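Local coordinates for hemolysin activator protein CdiB (Acinetobacter baumannii ACICU, PDB 6WIL) that probably acts as the outer-membrane TpsB transporter that secretes the partner toxin protein in contact-dependent growth inhibition, at residues A[373-387]-A[412-426]. Numbering follows the deposited sequence.
With C8E ((hydroxyethyloxy)tri(ethyloxy)octane), chain D.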
loop_
_atom_site.group_PDB
_atom_site.type_symbol
_atom_site.label_atom_id
_atom_site.label_comp_id
_atom_site.label_asym_id
_atom_site.label_seq_id
_atom_site.Cartn_x
_atom_site.Cartn_y
_atom_site.Cartn_z
ATOM N N ASN A 373 9.159 0.871 14.900
ATOM C CA ASN A 373 8.304 1.924 14.375
ATOM C C ASN A 373 8.611 2.242 12.918
ATOM O O ASN A 373 8.113 3.245 12.394
ATOM C CB ASN A 373 8.436 3.188 15.225
ATOM C CG ASN A 373 8.348 2.901 16.709
ATOM O OD1 ASN A 373 9.249 3.247 17.474
ATOM N ND2 ASN A 373 7.260 2.261 17.125
ATOM N N ALA A 374 9.426 1.422 12.258
ATOM C CA ALA A 374 9.782 1.641 10.866
ATOM C C ALA A 374 8.832 0.880 9.951
ATOM O O ALA A 374 8.403 -0.234 10.266
ATOM C CB ALA A 374 11.224 1.209 10.599
ATOM N N VAL A 375 8.503 1.493 8.818
ATOM C CA VAL A 375 7.616 0.905 7.824
ATOM C C VAL A 375 8.372 0.817 6.506
ATOM O O VAL A 375 8.995 1.795 6.076
ATOM C CB VAL A 375 6.321 1.723 7.658
ATOM C CG1 VAL A 375 5.326 0.971 6.786
ATOM C CG2 VAL A 375 5.715 2.046 9.016
ATOM N N LEU A 376 8.321 -0.352 5.873
ATOM C CA LEU A 376 8.909 -0.558 4.555
ATOM C C LEU A 376 7.851 -1.163 3.648
ATOM O O LEU A 376 7.274 -2.204 3.976
ATOM C CB LEU A 376 10.135 -1.472 4.624
ATOM C CG LEU A 376 10.752 -1.831 3.269
ATOM C CD1 LEU A 376 11.543 -0.660 2.710
ATOM C CD2 LEU A 376 11.620 -3.079 3.368
ATOM N N ASP A 377 7.594 -0.515 2.514
ATOM C CA ASP A 377 6.608 -1.028 1.577
ATOM C C ASP A 377 7.051 -0.736 0.152
ATOM O O ASP A 377 7.722 0.263 -0.118
ATOM C CB ASP A 377 5.219 -0.434 1.831
ATOM C CG ASP A 377 5.169 1.056 1.594
ATOM O OD1 ASP A 377 4.935 1.469 0.439
ATOM O OD2 ASP A 377 5.366 1.818 2.565
ATOM N N GLY A 378 6.661 -1.620 -0.756
ATOM C CA GLY A 378 7.002 -1.438 -2.151
ATOM C C GLY A 378 6.216 -2.388 -3.022
ATOM O O GLY A 378 5.463 -3.241 -2.541
ATOM N N SER A 379 6.403 -2.226 -4.327
ATOM C CA SER A 379 5.712 -3.057 -5.297
ATOM C C SER A 379 6.594 -3.229 -6.521
ATOM O O SER A 379 7.530 -2.458 -6.753
ATOM C CB SER A 379 4.360 -2.453 -5.697
ATOM O OG SER A 379 4.516 -1.124 -6.164
ATOM N N ILE A 380 6.295 -4.270 -7.290
ATOM C CA ILE A 380 6.873 -4.478 -8.609
ATOM C C ILE A 380 5.738 -4.847 -9.550
ATOM O O ILE A 380 4.869 -5.655 -9.202
ATOM C CB ILE A 380 7.966 -5.567 -8.605
ATOM C CG1 ILE A 380 8.932 -5.348 -7.441
ATOM C CG2 ILE A 380 8.735 -5.541 -9.916
ATOM C CD1 ILE A 380 9.649 -6.598 -6.997
ATOM N N ASP A 381 5.741 -4.247 -10.736
ATOM C CA ASP A 381 4.626 -4.332 -11.665
ATOM C C ASP A 381 5.127 -4.728 -13.046
ATOM O O ASP A 381 6.173 -4.252 -13.499
ATOM C CB ASP A 381 3.878 -2.983 -11.718
ATOM C CG ASP A 381 2.705 -2.989 -12.683
ATOM O OD1 ASP A 381 2.930 -2.796 -13.897
ATOM O OD2 ASP A 381 1.557 -3.182 -12.228
ATOM N N TYR A 382 4.382 -5.616 -13.701
ATOM C CA TYR A 382 4.630 -6.004 -15.083
ATOM C C TYR A 382 3.444 -5.555 -15.919
ATOM O O TYR A 382 2.302 -5.927 -15.627
ATOM C CB TYR A 382 4.837 -7.514 -15.214
ATOM C CG TYR A 382 5.150 -7.969 -16.624
ATOM C CD1 TYR A 382 6.445 -7.904 -17.122
ATOM C CD2 TYR A 382 4.154 -8.466 -17.456
ATOM C CE1 TYR A 382 6.741 -8.319 -18.411
ATOM C CE2 TYR A 382 4.441 -8.886 -18.743
ATOM C CZ TYR A 382 5.735 -8.809 -19.215
ATOM O OH TYR A 382 6.024 -9.223 -20.494
ATOM N N ARG A 383 3.709 -4.763 -16.951
ATOM C CA ARG A 383 2.660 -4.206 -17.790
ATOM C C ARG A 383 2.840 -4.667 -19.229
ATOM O O ARG A 383 3.970 -4.809 -19.711
ATOM C CB ARG A 383 2.657 -2.673 -17.719
ATOM C CG ARG A 383 1.413 -2.032 -18.303
ATOM C CD ARG A 383 1.729 -1.261 -19.561
ATOM N NE ARG A 383 2.033 0.140 -19.289
ATOM C CZ ARG A 383 2.438 1.003 -20.214
ATOM N NH1 ARG A 383 2.598 0.603 -21.468
ATOM N NH2 ARG A 383 2.690 2.262 -19.886
ATOM N N ARG A 384 1.716 -4.911 -19.899
ATOM C CA ARG A 384 1.676 -5.260 -21.313
ATOM C C ARG A 384 0.488 -4.548 -21.937
ATOM O O ARG A 384 -0.623 -4.625 -21.406
ATOM C CB ARG A 384 1.550 -6.775 -21.511
ATOM C CG ARG A 384 2.871 -7.518 -21.491
ATOM C CD ARG A 384 3.389 -7.733 -22.897
ATOM N NE ARG A 384 2.408 -8.437 -23.716
ATOM C CZ ARG A 384 2.264 -9.757 -23.738
ATOM N NH1 ARG A 384 3.043 -10.525 -22.986
ATOM N NH2 ARG A 384 1.342 -10.309 -24.514
ATOM N N GLY A 385 0.714 -3.864 -23.049
ATOM C CA GLY A 385 -0.322 -3.040 -23.644
ATOM C C GLY A 385 -0.309 -3.102 -25.156
ATOM O O GLY A 385 0.739 -3.257 -25.787
HETATM N N MSE A 386 -1.504 -2.974 -25.731
HETATM C CA MSE A 386 -1.690 -2.906 -27.183
HETATM C C MSE A 386 -1.664 -1.451 -27.660
HETATM O O MSE A 386 -1.638 -0.533 -26.849
HETATM C CB MSE A 386 -3.011 -3.546 -27.605
HETATM C CG MSE A 386 -3.268 -4.933 -27.052
HETATM SE SE MSE A 386 -4.608 -5.893 -28.106
HETATM C CE MSE A 386 -6.085 -5.925 -26.834
ATOM N N GLY A 387 -1.676 -1.263 -28.979
ATOM C CA GLY A 387 -1.663 0.058 -29.571
ATOM C C GLY A 387 -2.735 0.170 -30.630
ATOM O O GLY A 387 -3.515 -0.763 -30.858
ATOM N N SER A 412 1.302 -3.409 -29.211
ATOM C CA SER A 412 1.971 -4.523 -29.874
ATOM C C SER A 412 2.986 -5.203 -28.960
ATOM O O SER A 412 4.186 -5.189 -29.238
ATOM C CB SER A 412 2.666 -4.047 -31.153
ATOM O OG SER A 412 1.790 -4.106 -32.264
ATOM N N ARG A 413 2.492 -5.802 -27.876
ATOM C CA ARG A 413 3.316 -6.537 -26.917
ATOM C C ARG A 413 4.474 -5.677 -26.414
ATOM O O ARG A 413 5.651 -5.986 -26.606
ATOM C CB ARG A 413 3.829 -7.847 -27.523
ATOM C CG ARG A 413 2.737 -8.842 -27.864
ATOM C CD ARG A 413 3.314 -10.097 -28.500
ATOM N NE ARG A 413 4.182 -10.838 -27.589
ATOM C CZ ARG A 413 3.777 -11.854 -26.833
ATOM N NH1 ARG A 413 4.637 -12.476 -26.035
ATOM N NH2 ARG A 413 2.513 -12.251 -26.877
ATOM N N ALA A 414 4.112 -4.571 -25.759
ATOM C CA ALA A 414 5.089 -3.651 -25.192
ATOM C C ALA A 414 5.226 -3.928 -23.701
ATOM O O ALA A 414 4.360 -3.509 -22.916
ATOM C CB ALA A 414 4.671 -2.198 -25.439
ATOM N N PRO A 415 6.279 -4.626 -23.257
ATOM C CA PRO A 415 6.404 -4.948 -21.829
ATOM C C PRO A 415 7.113 -3.859 -21.040
ATOM O O PRO A 415 8.178 -3.380 -21.441
ATOM C CB PRO A 415 7.216 -6.246 -21.844
ATOM C CG PRO A 415 8.104 -6.091 -23.044
ATOM C CD PRO A 415 7.345 -5.254 -24.057
ATOM N N LEU A 416 6.530 -3.461 -19.914
ATOM C CA LEU A 416 7.112 -2.447 -19.048
ATOM C C LEU A 416 7.228 -2.998 -17.637
ATOM O O LEU A 416 6.265 -3.558 -17.102
ATOM C CB LEU A 416 6.274 -1.167 -19.046
ATOM C CG LEU A 416 6.956 0.017 -18.359
ATOM C CD1 LEU A 416 8.192 0.420 -19.139
ATOM C CD2 LEU A 416 6.008 1.194 -18.193
ATOM N N TRP A 417 8.408 -2.846 -17.046
ATOM C CA TRP A 417 8.652 -3.223 -15.662
ATOM C C TRP A 417 8.652 -1.971 -14.801
ATOM O O TRP A 417 9.353 -1.003 -15.105
ATOM C CB TRP A 417 9.982 -3.964 -15.521
ATOM C CG TRP A 417 9.940 -5.353 -16.053
ATOM C CD1 TRP A 417 10.186 -5.748 -17.334
ATOM C CD2 TRP A 417 9.626 -6.541 -15.318
ATOM N NE1 TRP A 417 10.045 -7.110 -17.443
ATOM C CE2 TRP A 417 9.705 -7.621 -16.218
ATOM C CE3 TRP A 417 9.289 -6.796 -13.985
ATOM C CZ2 TRP A 417 9.454 -8.935 -15.831
ATOM C CZ3 TRP A 417 9.044 -8.101 -13.601
ATOM C CH2 TRP A 417 9.127 -9.154 -14.521
ATOM N N SER A 418 7.860 -1.991 -13.735
ATOM C CA SER A 418 7.776 -0.874 -12.809
ATOM C C SER A 418 8.013 -1.376 -11.395
ATOM O O SER A 418 7.644 -2.501 -11.046
ATOM C CB SER A 418 6.419 -0.170 -12.897
ATOM O OG SER A 418 6.292 0.521 -14.126
ATOM N N ALA A 419 8.638 -0.530 -10.584
ATOM C CA ALA A 419 8.961 -0.905 -9.219
ATOM C C ALA A 419 8.853 0.317 -8.323
ATOM O O ALA A 419 8.990 1.457 -8.777
ATOM C CB ALA A 419 10.357 -1.524 -9.125
ATOM N N ASP A 420 8.605 0.061 -7.043
ATOM C CA ASP A 420 8.394 1.108 -6.059
ATOM C C ASP A 420 8.949 0.654 -4.724
ATOM O O ASP A 420 8.888 -0.527 -4.378
ATOM C CB ASP A 420 6.911 1.447 -5.910
ATOM C CG ASP A 420 6.419 2.349 -7.005
ATOM O OD1 ASP A 420 6.869 3.510 -7.036
ATOM O OD2 ASP A 420 5.611 1.893 -7.844
ATOM N N LEU A 421 9.487 1.608 -3.972
ATOM C CA LEU A 421 9.997 1.311 -2.643
ATOM C C LEU A 421 9.864 2.556 -1.784
ATOM O O LEU A 421 10.223 3.652 -2.220
ATOM C CB LEU A 421 11.454 0.849 -2.701
ATOM C CG LEU A 421 11.965 0.121 -1.461
ATOM C CD1 LEU A 421 12.947 -0.962 -1.870
ATOM C CD2 LEU A 421 12.615 1.095 -0.492
ATOM N N ARG A 422 9.342 2.382 -0.573
ATOM C CA ARG A 422 9.239 3.474 0.381
ATOM C C ARG A 422 9.686 2.987 1.749
ATOM O O ARG A 422 9.433 1.837 2.122
ATOM C CB ARG A 422 7.811 4.030 0.454
ATOM C CG ARG A 422 7.333 4.672 -0.840
ATOM C CD ARG A 422 6.020 5.401 -0.633
ATOM N NE ARG A 422 4.988 4.515 -0.104
ATOM C CZ ARG A 422 3.790 4.920 0.306
ATOM N NH1 ARG A 422 3.468 6.206 0.251
ATOM N NH2 ARG A 422 2.914 4.039 0.773
ATOM N N TYR A 423 10.357 3.866 2.490
ATOM C CA TYR A 423 10.837 3.542 3.828
ATOM C C TYR A 423 10.658 4.748 4.737
ATOM O O TYR A 423 10.989 5.875 4.354
ATOM C CB TYR A 423 12.307 3.111 3.798
ATOM C CG TYR A 423 12.873 2.753 5.153
ATOM C CD1 TYR A 423 12.557 1.548 5.765
ATOM C CD2 TYR A 423 13.736 3.616 5.817
ATOM C CE1 TYR A 423 13.077 1.215 6.998
ATOM C CE2 TYR A 423 14.262 3.291 7.054
ATOM C CZ TYR A 423 13.928 2.090 7.639
ATOM O OH TYR A 423 14.446 1.756 8.869
ATOM N N THR A 424 10.140 4.502 5.939
ATOM C CA THR A 424 9.896 5.536 6.933
ATOM C C THR A 424 10.344 5.025 8.292
ATOM O O THR A 424 10.081 3.872 8.643
ATOM C CB THR A 424 8.406 5.923 6.983
ATOM O OG1 THR A 424 8.092 6.769 5.876
ATOM C CG2 THR A 424 8.063 6.645 8.276
ATOM N N THR A 425 11.029 5.877 9.051
ATOM C CA THR A 425 11.359 5.550 10.428
ATOM C C THR A 425 11.526 6.834 11.218
ATOM O O THR A 425 11.963 7.852 10.665
ATOM C CB THR A 425 12.638 4.703 10.535
ATOM O OG1 THR A 425 12.854 4.335 11.904
ATOM C CG2 THR A 425 13.844 5.477 10.031
ATOM N N PRO A 426 11.153 6.834 12.493
ATOM C CA PRO A 426 11.549 7.926 13.380
ATOM C C PRO A 426 12.959 7.708 13.908
ATOM O O PRO A 426 13.490 6.597 13.905
ATOM C CB PRO A 426 10.519 7.850 14.511
ATOM C CG PRO A 426 10.156 6.405 14.567
ATOM C CD PRO A 426 10.206 5.910 13.141
HETATM C C1 C8E D . 12.731 -7.067 -12.329
HETATM C C2 C8E D . 12.613 -5.595 -12.721
HETATM C C3 C8E D . 11.890 -4.818 -11.621
HETATM C C4 C8E D . 11.830 -3.339 -11.999
HETATM C C5 C8E D . 13.229 -2.733 -11.922
HETATM C C6 C8E D . 13.190 -1.322 -12.500
HETATM C C7 C8E D . 14.236 -0.461 -11.798
HETATM C C8 C8E D . 15.532 -0.467 -12.605
HETATM O O9 C8E D . 15.823 0.847 -12.988
HETATM C C10 C8E D . 16.981 0.989 -13.761
HETATM C C11 C8E D . 17.033 2.403 -14.336
HETATM O O12 C8E D . 18.314 2.939 -14.151
HETATM C C13 C8E D . 18.545 4.127 -14.855
HETATM C C14 C8E D . 19.978 4.602 -14.609
HETATM O O15 C8E D . 20.447 4.110 -13.385
HETATM C C16 C8E D . 21.706 4.602 -13.019
HETATM C C17 C8E D . 21.915 4.452 -11.511
HETATM O O18 C8E D . 21.986 3.097 -11.163
HETATM C C19 C8E D . 22.489 2.865 -9.877
HETATM C C20 C8E D . 21.460 2.101 -9.041
HETATM O O21 C8E D . 21.108 0.908 -9.686
HETATM O O HOH W 1 4.794 -1.707 -15.363
#
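Tyr382 turns its ring edge onto one face of the Trp417 indole, CD1 lying 3.4 Å from CE2, in a T-shaped pair with planes 69° apart. Over the opposite indole face lies the octyl end of the detergent C8E, its C1 3.8 Å from Trp417 CE3, while Ile380 CG2 sits at the indole edge. Farther along, Asp377 OD1 meets the edge of the Arg422 guanidinium in its plane, accepting from NE at 3.1 Å and from NH2 at 3.3 Å; the carboxylate stands nearly upright to that plane (80°). With CG between the backbone N and carbonyl carbon (chi1 65°), Asp377 reaches across to this partner, whose NH1 pairs with Asp27 of helix 8-27. Strands 374-386 and 414-426 are antiparallel neighbours in the 16-stranded barrel of this Omp85-superfamily transporter, paired by backbone bonds from Val375-Thr424 to Arg383-Leu416. Tyr382, Trp417, Ile380 and Leu421 point to the outer, detergent-binding face; Asp377, Asp381, Arg383, Asp420 and Arg422 line the lumen. There a water sits 2.6 Å from Asp381 OD1 and 2.9 Å from Leu416 O, and Asn362 also binds Asp381. Leu416 CD2 covers one face of the Arg383 guanidinium, which is salt-bridged to Asp453.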